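Local atomic coordinates of pesticidal crystal protein Cry4Aa (Bacillus thuringiensis, PDB entry 2C9K), a protein that binds to midgut epithelial cells of insects and promotes their colloid-osmotic lysis, acting in its functional form as a pore-forming toxin against mosquito larvae. Residues I28-L33 with T83-L88; L149-L154 with P244-G249; V266-E271 with D369-S374; S439-I442 with T448-Y451. All blocks are in the same frame, centred on the assembly; numbering follows the deposited sequence.

Contact 1 of 4, residues I28-L33 with T83-L88; sequences IGFGTL and TYHNHL
Side-chain torsions set up an aromatic meeting between Phe30 on one helix and Tyr84 and His85 on the other. His85 is turned with CG opposite its own backbone N (chi1 -177°), which carries the imidazole out across the gap between the helices. Tyr84 adopts a similar first torsion, but being one residue earlier on the helix it projects from a neighbouring flank.

The imidazole presents a face to the root of Phe30: CB of Phe30 lies 4.0 Å from the centroid of the His85 ring, a CH-pi contact. Phe30 and His85 pass alongside each other in opposite senses; their rings meet at a slant. At the end of the same imidazole, His85 CE1 comes within 4.1 Å of Gly31 N. Tyr84 meets Phe30 rim to rim, with Phe30 CE1 3.5 Å from Tyr84 CE2. Their planes stand 79° apart and neither ring covers the other. No hydrogen bond joins the two segments; the Tyr84 hydroxyl is bonded instead to Gln156 OE1.

The segments 29-33 and 83-88 run roughly antiparallel (146°), and with 11.0 Å between their axes at closest approach it is the aromatic side chains that span the gap. Phe30 and Tyr84 both also reach Val153 of helix 140-164. Together Phe30, Tyr84 and His85 form an aromatic cluster within the all-helical bundle of the N-terminal domain, the domain held responsible for membrane insertion and pore formation in this toxin family.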
loop_
_atom_site.group_PDB
_atom_site.type_symbol
_atom_site.label_atom_id
_atom_site.label_comp_id
_atom_site.label_asym_id
_atom_site.label_seq_id
_atom_site.Cartn_x
_atom_site.Cartn_y
_atom_site.Cartn_z
ATOM N N ILE A 28 -20.133 -11.196 4.462
ATOM C CA ILE A 28 -20.061 -9.775 4.772
ATOM C C ILE A 28 -19.246 -8.987 3.758
ATOM O O ILE A 28 -19.727 -7.996 3.207
ATOM C CB ILE A 28 -19.460 -9.557 6.171
ATOM C CG1 ILE A 28 -20.335 -10.258 7.214
ATOM C CG2 ILE A 28 -19.317 -8.069 6.461
ATOM C CD1 ILE A 28 -21.815 -9.935 7.096
ATOM N N GLY A 29 -18.007 -9.417 3.529
ATOM C CA GLY A 29 -17.155 -8.741 2.566
ATOM C C GLY A 29 -17.852 -8.613 1.224
ATOM O O GLY A 29 -17.675 -7.627 0.512
ATOM N N PHE A 30 -18.653 -9.615 0.874
ATOM C CA PHE A 30 -19.383 -9.585 -0.381
ATOM C C PHE A 30 -20.477 -8.543 -0.324
ATOM O O PHE A 30 -20.770 -7.894 -1.323
ATOM C CB PHE A 30 -19.985 -10.950 -0.678
ATOM C CG PHE A 30 -19.062 -11.862 -1.419
ATOM C CD1 PHE A 30 -19.026 -13.217 -1.132
ATOM C CD2 PHE A 30 -18.245 -11.367 -2.433
ATOM C CE1 PHE A 30 -18.191 -14.067 -1.844
ATOM C CE2 PHE A 30 -17.406 -12.209 -3.153
ATOM C CZ PHE A 30 -17.376 -13.562 -2.861
ATOM N N GLY A 31 -21.077 -8.382 0.852
ATOM C CA GLY A 31 -22.137 -7.401 1.007
ATOM C C GLY A 31 -21.672 -6.031 0.548
ATOM O O GLY A 31 -22.485 -5.163 0.211
ATOM N N THR A 32 -20.353 -5.843 0.528
ATOM C CA THR A 32 -19.760 -4.581 0.112
ATOM C C THR A 32 -19.151 -4.669 -1.278
ATOM O O THR A 32 -19.390 -3.812 -2.127
ATOM C CB THR A 32 -18.656 -4.152 1.072
ATOM O OG1 THR A 32 -19.216 -3.947 2.374
ATOM C CG2 THR A 32 -17.996 -2.862 0.582
ATOM N N LEU A 33 -18.358 -5.708 -1.505
ATOM C CA LEU A 33 -17.710 -5.888 -2.795
ATOM C C LEU A 33 -18.660 -5.920 -3.995
ATOM O O LEU A 33 -18.417 -5.226 -4.979
ATOM C CB LEU A 33 -16.843 -7.147 -2.769
ATOM C CG LEU A 33 -15.662 -7.037 -1.802
ATOM C CD1 LEU A 33 -14.899 -8.353 -1.763
ATOM C CD2 LEU A 33 -14.758 -5.891 -2.231
ATOM N N THR A 83 -25.530 -15.623 -6.549
ATOM C CA THR A 83 -26.166 -16.885 -6.184
ATOM C C THR A 83 -25.416 -17.527 -5.020
ATOM O O THR A 83 -26.022 -17.978 -4.047
ATOM C CB THR A 83 -26.179 -17.868 -7.374
ATOM O OG1 THR A 83 -26.878 -17.278 -8.478
ATOM C CG2 THR A 83 -26.865 -19.166 -6.982
ATOM N N TYR A 84 -24.094 -17.568 -5.132
ATOM C CA TYR A 84 -23.254 -18.133 -4.086
ATOM C C TYR A 84 -23.498 -17.387 -2.781
ATOM O O TYR A 84 -23.662 -17.992 -1.719
ATOM C CB TYR A 84 -21.780 -17.993 -4.461
ATOM C CG TYR A 84 -20.839 -18.188 -3.293
ATOM C CD1 TYR A 84 -20.472 -19.461 -2.877
ATOM C CD2 TYR A 84 -20.343 -17.094 -2.582
ATOM C CE1 TYR A 84 -19.639 -19.646 -1.789
ATOM C CE2 TYR A 84 -19.511 -17.269 -1.489
ATOM C CZ TYR A 84 -19.163 -18.548 -1.099
ATOM O OH TYR A 84 -18.338 -18.739 -0.021
ATOM N N HIS A 85 -23.507 -16.061 -2.875
ATOM C CA HIS A 85 -23.712 -15.212 -1.712
ATOM C C HIS A 85 -25.042 -15.486 -1.014
ATOM O O HIS A 85 -25.113 -15.470 0.214
ATOM C CB HIS A 85 -23.632 -13.739 -2.119
ATOM C CG HIS A 85 -23.763 -12.787 -0.972
ATOM N ND1 HIS A 85 -22.964 -12.859 0.148
ATOM C CD2 HIS A 85 -24.584 -11.728 -0.782
ATOM C CE1 HIS A 85 -23.285 -11.884 0.978
ATOM N NE2 HIS A 85 -24.265 -11.182 0.438
ATOM N N ASN A 86 -26.091 -15.740 -1.795
ATOM C CA ASN A 86 -27.410 -16.011 -1.225
ATOM C C ASN A 86 -27.447 -17.338 -0.478
ATOM O O ASN A 86 -27.790 -17.376 0.702
ATOM C CB ASN A 86 -28.491 -16.011 -2.313
ATOM C CG ASN A 86 -28.724 -14.635 -2.905
ATOM O OD1 ASN A 86 -28.722 -13.630 -2.194
ATOM N ND2 ASN A 86 -28.946 -14.586 -4.210
ATOM N N HIS A 87 -27.093 -18.421 -1.163
ATOM C CA HIS A 87 -27.096 -19.744 -0.546
ATOM C C HIS A 87 -26.304 -19.749 0.758
ATOM O O HIS A 87 -26.613 -20.498 1.690
ATOM C CB HIS A 87 -26.516 -20.773 -1.517
ATOM C CG HIS A 87 -27.284 -20.884 -2.798
ATOM N ND1 HIS A 87 -28.637 -21.143 -2.832
ATOM C CD2 HIS A 87 -26.891 -20.762 -4.087
ATOM C CE1 HIS A 87 -29.045 -21.176 -4.088
ATOM N NE2 HIS A 87 -28.005 -20.948 -4.870
ATOM N N LEU A 88 -25.283 -18.904 0.814
ATOM C CA LEU A 88 -24.448 -18.795 1.999
ATOM C C LEU A 88 -25.269 -18.114 3.082
ATOM O O LEU A 88 -25.431 -18.642 4.180
ATOM C CB LEU A 88 -23.196 -17.978 1.682
ATOM C CG LEU A 88 -22.126 -17.893 2.771
ATOM C CD1 LEU A 88 -21.817 -19.277 3.330
ATOM C CD2 LEU A 88 -20.879 -17.262 2.176
#

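Contact 2 of 4, residues L149-L154 with P244-G249; sequences LHLTVL and PNYDVG
The phenol ring of Tyr246 has one face laid against helix 140-164, where the CB of Leu151 and the backbone N of Thr152 sit over it. Phe17 also meets this ring, in an edge-to-face pair. The Leu151 contact is of CH-pi type: its CB stands 4.2 Å from the centroid of the Tyr246 ring and 27° off the normal. The leucine chain lies athwart the ring, and its branch atom Leu151 CD1 adds a touch at 4.1 Å to Tyr246 CD2. Beyond this, the leucine reaches Ala189, Ile190 and Tyr193.

On the hydroxyl half of the ring, Thr152 takes over. Its first torsion (chi1 -51°) keeps OG1 beside its own backbone N, directed to the far end of the phenol, and Thr152 OG1 lies 3.8 Å from Tyr246 CE1. The two hydroxyl oxygens, Thr152 OG1 and Tyr246 OH, are 3.3 Å apart. A water is modelled beside the pair, within reach of both, although its distances are too short to be trusted in detail. Asn148, one helical turn before Thr152, serves both hydroxyls: its carbonyl O is bonded to Thr152 OG1 and its ND2 to Tyr246 OH. The two buried hydroxyls thus share Asn148 as a polar partner.

Just after the tyrosine, Asp247 centres an inverse gamma turn, with its carboxylate bonded to Tyr183 OH. Asn155 ND2 binds the Tyr246 carbonyl. The segment that follows helix 222-240 is thus fastened along helix 140-164, close to helix 183-208, on its way to strand 255-256.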
loop_
_atom_site.group_PDB
_atom_site.type_symbol
_atom_site.label_atom_id
_atom_site.label_comp_id
_atom_site.label_asym_id
_atom_site.label_seq_id
_atom_site.Cartn_x
_atom_site.Cartn_y
_atom_site.Cartn_z
ATOM N N LEU A 149 -11.765 -12.039 -5.537
ATOM C CA LEU A 149 -13.053 -12.685 -5.307
ATOM C C LEU A 149 -12.780 -14.182 -5.282
ATOM O O LEU A 149 -13.206 -14.893 -4.364
ATOM C CB LEU A 149 -14.040 -12.358 -6.433
ATOM C CG LEU A 149 -14.509 -10.908 -6.463
ATOM C CD1 LEU A 149 -15.337 -10.630 -7.713
ATOM C CD2 LEU A 149 -15.296 -10.635 -5.202
ATOM N N HIS A 150 -12.048 -14.650 -6.288
ATOM C CA HIS A 150 -11.709 -16.055 -6.378
ATOM C C HIS A 150 -11.083 -16.527 -5.072
ATOM O O HIS A 150 -11.551 -17.491 -4.467
ATOM C CB HIS A 150 -10.737 -16.301 -7.532
ATOM C CG HIS A 150 -10.501 -17.752 -7.813
ATOM N ND1 HIS A 150 -11.255 -18.753 -7.238
ATOM C CD2 HIS A 150 -9.602 -18.373 -8.610
ATOM C CE1 HIS A 150 -10.829 -19.927 -7.663
ATOM N NE2 HIS A 150 -9.827 -19.723 -8.497
ATOM N N LEU A 151 -10.030 -15.845 -4.627
ATOM C CA LEU A 151 -9.355 -16.226 -3.388
ATOM C C LEU A 151 -10.289 -16.227 -2.174
ATOM O O LEU A 151 -10.106 -17.024 -1.247
ATOM C CB LEU A 151 -8.165 -15.293 -3.118
ATOM C CG LEU A 151 -6.944 -15.437 -4.034
ATOM C CD1 LEU A 151 -5.968 -14.297 -3.803
ATOM C CD2 LEU A 151 -6.271 -16.781 -3.775
ATOM N N THR A 152 -11.292 -15.349 -2.185
ATOM C CA THR A 152 -12.227 -15.242 -1.064
ATOM C C THR A 152 -13.157 -16.439 -0.901
ATOM O O THR A 152 -13.428 -16.868 0.220
ATOM C CB THR A 152 -13.084 -13.969 -1.165
ATOM O OG1 THR A 152 -12.235 -12.833 -1.361
ATOM C CG2 THR A 152 -13.863 -13.766 0.109
ATOM N N VAL A 153 -13.656 -16.977 -2.007
ATOM C CA VAL A 153 -14.540 -18.128 -1.913
ATOM C C VAL A 153 -13.737 -19.361 -1.522
ATOM O O VAL A 153 -14.222 -20.206 -0.780
ATOM C CB VAL A 153 -15.287 -18.397 -3.233
ATOM C CG1 VAL A 153 -16.024 -19.722 -3.148
ATOM C CG2 VAL A 153 -16.281 -17.274 -3.499
ATOM N N LEU A 154 -12.511 -19.468 -2.014
ATOM C CA LEU A 154 -11.678 -20.607 -1.659
ATOM C C LEU A 154 -11.325 -20.545 -0.168
ATOM O O LEU A 154 -11.409 -21.548 0.540
ATOM C CB LEU A 154 -10.412 -20.615 -2.508
ATOM C CG LEU A 154 -10.659 -20.951 -3.976
ATOM C CD1 LEU A 154 -9.390 -20.739 -4.790
ATOM C CD2 LEU A 154 -11.127 -22.395 -4.076
ATOM N N PRO A 244 -1.889 -13.128 1.279
ATOM C CA PRO A 244 -1.353 -14.144 2.185
ATOM C C PRO A 244 -2.246 -14.382 3.381
ATOM O O PRO A 244 -2.161 -15.415 4.023
ATOM C CB PRO A 244 0.003 -13.570 2.581
ATOM C CG PRO A 244 0.390 -12.767 1.379
ATOM C CD PRO A 244 -0.902 -12.059 1.061
ATOM N N ASN A 245 -3.096 -13.415 3.689
ATOM C CA ASN A 245 -4.002 -13.548 4.823
ATOM C C ASN A 245 -5.067 -14.590 4.507
ATOM O O ASN A 245 -5.699 -15.136 5.410
ATOM C CB ASN A 245 -4.672 -12.207 5.129
ATOM C CG ASN A 245 -3.672 -11.115 5.485
ATOM O OD1 ASN A 245 -4.057 -9.968 5.724
ATOM N ND2 ASN A 245 -2.387 -11.463 5.523
ATOM N N TYR A 246 -5.268 -14.863 3.220
ATOM C CA TYR A 246 -6.259 -15.846 2.812
ATOM C C TYR A 246 -5.768 -17.261 3.089
ATOM O O TYR A 246 -6.538 -18.211 2.965
ATOM C CB TYR A 246 -6.587 -15.707 1.323
ATOM C CG TYR A 246 -7.444 -14.503 0.968
ATOM C CD1 TYR A 246 -8.709 -14.322 1.539
ATOM C CD2 TYR A 246 -6.998 -13.546 0.058
ATOM C CE1 TYR A 246 -9.504 -13.215 1.214
ATOM C CE2 TYR A 246 -7.788 -12.440 -0.271
ATOM C CZ TYR A 246 -9.034 -12.280 0.312
ATOM O OH TYR A 246 -9.792 -11.169 0.013
ATOM N N ASP A 247 -4.495 -17.404 3.460
ATOM C CA ASP A 247 -3.925 -18.721 3.748
ATOM C C ASP A 247 -4.417 -19.215 5.096
ATOM O O ASP A 247 -3.759 -19.031 6.119
ATOM C CB ASP A 247 -2.393 -18.663 3.742
ATOM C CG ASP A 247 -1.740 -20.032 3.989
ATOM O OD1 ASP A 247 -0.636 -20.272 3.451
ATOM O OD2 ASP A 247 -2.311 -20.864 4.726
ATOM N N VAL A 248 -5.585 -19.840 5.085
ATOM C CA VAL A 248 -6.193 -20.369 6.292
ATOM C C VAL A 248 -5.209 -21.170 7.130
ATOM O O VAL A 248 -5.363 -21.292 8.344
ATOM C CB VAL A 248 -7.380 -21.262 5.940
ATOM C CG1 VAL A 248 -7.936 -21.898 7.199
ATOM C CG2 VAL A 248 -8.428 -20.445 5.216
ATOM N N GLY A 249 -4.201 -21.737 6.485
ATOM C CA GLY A 249 -3.223 -22.505 7.227
ATOM C C GLY A 249 -2.417 -21.591 8.124
ATOM O O GLY A 249 -2.343 -21.811 9.330
HETATM O O HOH W 1 -12.161 -10.767 0.057
#

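Contact 3 of 4, residues V266-E271 with D369-S374; sequences VLNFEE and DYNNIS
Asn268 overlaps Asn371 amide on amide, the two flat groups coming from opposite directions and stacking with their planes only 9° apart. They meet at one end of the beta-prism of domain II, the three-sheet fold of delta-endotoxins, where the chain leaving strand 262-267 faces the turn leading into strand 373-381. By comparison with relatives, that turn probably belongs to the second apical loop, in the region associated with receptor recognition.

In the stack, Asn371 OD1 lies 3.2 Å from Asn268 CG, while Asn268 ND2 is 3.2 Å from Asn371 CG. The Asn371 torsion (chi1 58°) sets CG between its own backbone N and carbonyl carbon, folding the amide back over its own main chain, which leaves the flat of the Asn371 amide turned to that of Asn268. Nearness does not make these two amides hydrogen-bond partners. Instead, Asn268 ND2 gives a bond to the Asn371 main-chain carbonyl, and also one to the carbonyl of Gln449, just ahead of strand 450-457. Two acceptors thus hold the buried amide nitrogen. Asn371 ND2 makes a weak bond to that same Gln449 oxygen.

Beside the polar pair is an apolar one. Leu267 and Ile373, both buried, meet through branch atoms, with Leu267 CD2 4.0 Å from Ile373 CG1 and 4.1 Å from Ile373 CD1. Leu267 also packs on Val359 and Ser361 of strand 353-362, linking two of the sheets. The bond from Asn268 ND2 to Asn371 O is 2.7 Å long, and its donor stands above the carbonyl plane, 41° out of it.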
loop_
_atom_site.group_PDB
_atom_site.type_symbol
_atom_site.label_atom_id
_atom_site.label_comp_id
_atom_site.label_asym_id
_atom_site.label_seq_id
_atom_site.Cartn_x
_atom_site.Cartn_y
_atom_site.Cartn_z
ATOM N N VAL A 266 2.137 14.593 -7.865
ATOM C CA VAL A 266 3.045 15.705 -8.143
ATOM C C VAL A 266 2.433 17.024 -8.626
ATOM O O VAL A 266 1.346 17.059 -9.202
ATOM C CB VAL A 266 4.185 15.237 -9.111
ATOM C CG1 VAL A 266 3.860 13.862 -9.665
ATOM C CG2 VAL A 266 4.400 16.244 -10.225
ATOM N N LEU A 267 3.154 18.112 -8.367
ATOM C CA LEU A 267 2.718 19.447 -8.741
ATOM C C LEU A 267 3.781 20.158 -9.572
ATOM O O LEU A 267 4.981 20.059 -9.275
ATOM C CB LEU A 267 2.419 20.272 -7.481
ATOM C CG LEU A 267 2.265 21.795 -7.610
ATOM C CD1 LEU A 267 1.049 22.152 -8.461
ATOM C CD2 LEU A 267 2.140 22.398 -6.224
ATOM N N ASN A 268 3.317 20.871 -10.603
ATOM C CA ASN A 268 4.148 21.651 -11.525
ATOM C C ASN A 268 5.064 20.858 -12.440
ATOM O O ASN A 268 6.105 21.352 -12.868
ATOM C CB ASN A 268 4.984 22.682 -10.768
ATOM C CG ASN A 268 4.147 23.804 -10.205
ATOM O OD1 ASN A 268 3.061 24.112 -10.714
ATOM N ND2 ASN A 268 4.650 24.436 -9.157
ATOM N N PHE A 269 4.668 19.631 -12.752
ATOM C CA PHE A 269 5.464 18.787 -13.617
ATOM C C PHE A 269 5.549 19.331 -15.039
ATOM O O PHE A 269 6.635 19.514 -15.594
ATOM C CB PHE A 269 4.871 17.385 -13.681
ATOM C CG PHE A 269 5.551 16.508 -14.682
ATOM C CD1 PHE A 269 6.808 15.973 -14.414
ATOM C CD2 PHE A 269 4.975 16.277 -15.926
ATOM C CE1 PHE A 269 7.485 15.222 -15.378
ATOM C CE2 PHE A 269 5.645 15.528 -16.892
ATOM C CZ PHE A 269 6.901 15.001 -16.618
ATOM N N GLU A 270 4.388 19.582 -15.626
ATOM C CA GLU A 270 4.308 20.054 -16.996
ATOM C C GLU A 270 4.869 21.445 -17.261
ATOM O O GLU A 270 5.417 21.683 -18.326
ATOM C CB GLU A 270 2.857 19.958 -17.483
ATOM C CG GLU A 270 2.257 18.557 -17.324
ATOM C CD GLU A 270 1.554 18.326 -15.968
ATOM O OE1 GLU A 270 2.075 18.779 -14.911
ATOM O OE2 GLU A 270 0.476 17.672 -15.964
ATOM N N GLU A 271 4.756 22.362 -16.309
ATOM C CA GLU A 271 5.263 23.706 -16.545
ATOM C C GLU A 271 6.667 23.969 -16.036
ATOM O O GLU A 271 7.101 25.115 -15.946
ATOM C CB GLU A 271 4.286 24.739 -15.989
ATOM C CG GLU A 271 3.013 24.818 -16.814
ATOM C CD GLU A 271 2.226 26.092 -16.573
ATOM O OE1 GLU A 271 1.264 26.338 -17.337
ATOM O OE2 GLU A 271 2.567 26.845 -15.626
ATOM N N ASP A 369 9.732 31.282 -14.669
ATOM C CA ASP A 369 9.265 32.144 -13.588
ATOM C C ASP A 369 8.735 31.309 -12.407
ATOM O O ASP A 369 8.355 30.150 -12.577
ATOM C CB ASP A 369 8.172 33.064 -14.134
ATOM C CG ASP A 369 8.273 34.472 -13.593
ATOM O OD1 ASP A 369 7.511 35.338 -14.078
ATOM O OD2 ASP A 369 9.107 34.712 -12.685
ATOM N N TYR A 370 8.707 31.898 -11.216
ATOM C CA TYR A 370 8.259 31.180 -10.022
ATOM C C TYR A 370 6.872 30.550 -10.125
ATOM O O TYR A 370 5.921 31.209 -10.540
ATOM C CB TYR A 370 8.272 32.107 -8.796
ATOM C CG TYR A 370 9.620 32.717 -8.466
ATOM C CD1 TYR A 370 9.870 34.072 -8.690
ATOM C CD2 TYR A 370 10.651 31.937 -7.949
ATOM C CE1 TYR A 370 11.114 34.633 -8.410
ATOM C CE2 TYR A 370 11.896 32.486 -7.668
ATOM C CZ TYR A 370 12.126 33.835 -7.902
ATOM O OH TYR A 370 13.373 34.372 -7.647
ATOM N N ASN A 371 6.761 29.273 -9.759
ATOM C CA ASN A 371 5.468 28.585 -9.756
ATOM C C ASN A 371 5.268 27.932 -8.391
ATOM O O ASN A 371 4.535 26.948 -8.246
ATOM C CB ASN A 371 5.354 27.542 -10.885
ATOM C CG ASN A 371 6.432 26.462 -10.833
ATOM O OD1 ASN A 371 6.443 25.563 -11.670
ATOM N ND2 ASN A 371 7.336 26.547 -9.865
ATOM N N ASN A 372 5.929 28.525 -7.397
ATOM C CA ASN A 372 5.902 28.096 -6.001
ATOM C C ASN A 372 4.521 28.067 -5.353
ATOM O O ASN A 372 3.553 28.623 -5.872
ATOM C CB ASN A 372 6.772 29.031 -5.160
ATOM C CG ASN A 372 8.214 29.011 -5.571
ATOM O OD1 ASN A 372 8.538 29.045 -6.759
ATOM N ND2 ASN A 372 9.102 28.971 -4.584
ATOM N N ILE A 373 4.460 27.420 -4.194
ATOM C CA ILE A 373 3.235 27.336 -3.413
ATOM C C ILE A 373 3.185 28.611 -2.571
ATOM O O ILE A 373 4.169 28.975 -1.926
ATOM C CB ILE A 373 3.255 26.107 -2.462
ATOM C CG1 ILE A 373 3.255 24.812 -3.275
ATOM C CG2 ILE A 373 2.051 26.139 -1.539
ATOM C CD1 ILE A 373 3.286 23.555 -2.427
ATOM N N SER A 374 2.051 29.300 -2.583
ATOM C CA SER A 374 1.925 30.521 -1.804
ATOM C C SER A 374 0.836 30.381 -0.745
ATOM O O SER A 374 0.748 31.197 0.171
ATOM C CB SER A 374 1.614 31.716 -2.714
ATOM O OG SER A 374 0.298 31.642 -3.244
#

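Contact 4 of 4, residues S439-I442 with T448-Y451; sequences SLSI and TQVY
Main-chain hydrogen bonds pair Leu440 with Val450 in both directions: Leu440 N to Val450 O at 2.9 Å and Val450 N to Leu440 O at 3.1 Å. The next pair, Ser439 with Tyr451, is antiparallel and non-hydrogen-bonded. CA-H...O contacts supplement the bonds, with Ser439 CA 3.4 Å from Val450 O and Gln449 CA 3.4 Å from Leu440 O.

Among the side chains, the polar meeting is that of Ser439 with Gln449. The glutamine has CG opposite its backbone N (chi1 -169°), and the extended chain carries OE1 past its cross-strand neighbour Ser441 to Ser439, two residues earlier. Ser439 OG donates to Gln449 OE1, modelled at 2.5 Å, and arrives from above the carbonyl plane, 37° out of it.

This is the turn-proximal end of the beta hairpin of strands 432-440 and 450-457, in a sheet of the domain II beta-prism. The turn between them probably corresponds to the third apical loop of related toxins.

Packing contacts lie on both faces. On that of Ser439 and Tyr451, the serine OG sits over one face of the tyrosine ring, toward its rim, 3.3 Å from Tyr451 CD2. Over the same face, farther out, lies Gln449 CG, which also touches Ser441 CB at 3.4 Å. On the opposite face, Leu440 packs on Tyr281, Ser285 and Leu286 of helix 279-286, while Val450 meets Val266 of the neighbouring strand.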
loop_
_atom_site.group_PDB
_atom_site.type_symbol
_atom_site.label_atom_id
_atom_site.label_comp_id
_atom_site.label_asym_id
_atom_site.label_seq_id
_atom_site.Cartn_x
_atom_site.Cartn_y
_atom_site.Cartn_z
ATOM N N SER A 439 10.800 18.307 -2.894
ATOM C CA SER A 439 10.783 19.307 -3.945
ATOM C C SER A 439 12.056 19.260 -4.789
ATOM O O SER A 439 13.150 19.058 -4.258
ATOM C CB SER A 439 10.636 20.685 -3.306
ATOM O OG SER A 439 10.008 21.599 -4.180
ATOM N N LEU A 440 11.903 19.418 -6.104
ATOM C CA LEU A 440 13.038 19.442 -7.024
ATOM C C LEU A 440 13.142 20.865 -7.555
ATOM O O LEU A 440 12.193 21.393 -8.130
ATOM C CB LEU A 440 12.833 18.467 -8.191
ATOM C CG LEU A 440 13.706 18.606 -9.458
ATOM C CD1 LEU A 440 15.176 18.719 -9.099
ATOM C CD2 LEU A 440 13.485 17.399 -10.365
ATOM N N SER A 441 14.289 21.493 -7.334
ATOM C CA SER A 441 14.517 22.859 -7.789
ATOM C C SER A 441 15.999 23.154 -7.779
ATOM O O SER A 441 16.711 22.826 -6.828
ATOM C CB SER A 441 13.821 23.857 -6.873
ATOM O OG SER A 441 14.509 23.942 -5.642
ATOM N N ILE A 442 16.460 23.776 -8.850
ATOM C CA ILE A 442 17.854 24.142 -8.989
ATOM C C ILE A 442 17.825 25.659 -9.093
ATOM O O ILE A 442 17.761 26.210 -10.191
ATOM C CB ILE A 442 18.424 23.521 -10.264
ATOM C CG1 ILE A 442 18.123 22.020 -10.262
ATOM C CG2 ILE A 442 19.908 23.774 -10.346
ATOM C CD1 ILE A 442 18.445 21.325 -11.546
ATOM N N THR A 448 11.460 27.703 -11.417
ATOM C CA THR A 448 10.419 26.700 -11.277
ATOM C C THR A 448 10.826 25.663 -10.257
ATOM O O THR A 448 12.007 25.452 -10.010
ATOM C CB THR A 448 10.137 25.977 -12.591
ATOM O OG1 THR A 448 11.369 25.538 -13.157
ATOM C CG2 THR A 448 9.444 26.883 -13.562
ATOM N N GLN A 449 9.826 25.009 -9.682
ATOM C CA GLN A 449 10.039 23.985 -8.666
ATOM C C GLN A 449 8.880 22.996 -8.764
ATOM O O GLN A 449 7.725 23.403 -8.913
ATOM C CB GLN A 449 10.051 24.649 -7.291
ATOM C CG GLN A 449 10.525 23.782 -6.154
ATOM C CD GLN A 449 10.445 24.503 -4.814
ATOM O OE1 GLN A 449 10.807 23.954 -3.773
ATOM N NE2 GLN A 449 9.967 25.740 -4.839
ATOM N N VAL A 450 9.197 21.704 -8.712
ATOM C CA VAL A 450 8.187 20.643 -8.783
ATOM C C VAL A 450 8.074 19.962 -7.420
ATOM O O VAL A 450 9.084 19.575 -6.824
ATOM C CB VAL A 450 8.564 19.565 -9.824
ATOM C CG1 VAL A 450 7.610 18.402 -9.727
ATOM C CG2 VAL A 450 8.509 20.144 -11.216
ATOM N N TYR A 451 6.850 19.811 -6.922
ATOM C CA TYR A 451 6.659 19.173 -5.627
ATOM C C TYR A 451 6.004 17.810 -5.773
ATOM O O TYR A 451 5.410 17.493 -6.803
ATOM C CB TYR A 451 5.760 20.018 -4.714
ATOM C CG TYR A 451 6.200 21.447 -4.462
ATOM C CD1 TYR A 451 5.954 22.456 -5.395
ATOM C CD2 TYR A 451 6.818 21.799 -3.265
ATOM C CE1 TYR A 451 6.308 23.779 -5.138
ATOM C CE2 TYR A 451 7.176 23.110 -3.000
ATOM C CZ TYR A 451 6.919 24.099 -3.934
ATOM O OH TYR A 451 7.263 25.407 -3.655
#

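In the fold
From the N terminus, contact 1 closes first, bringing helix 77-89 back to helix 29-37. Contact 2 opens later and joins helix 140-164 to the chain beyond helix 222-240, so both belong to the helical N-terminal domain. They touch where Phe30 and Leu33 pack on Leu149. Contact 3 then closes a long loop within the central domain, and contact 4 a short hairpin; no loop nests in or crosses another. Contacts 3 and 4, whose centres are about 7 Å apart, meet through neighbouring strands 262-267 and 450-457, bonded at Leu267 and Tyr451. Contacts 1 and 3 have centres about 47 Å apart, on opposite sides of the chain's centre.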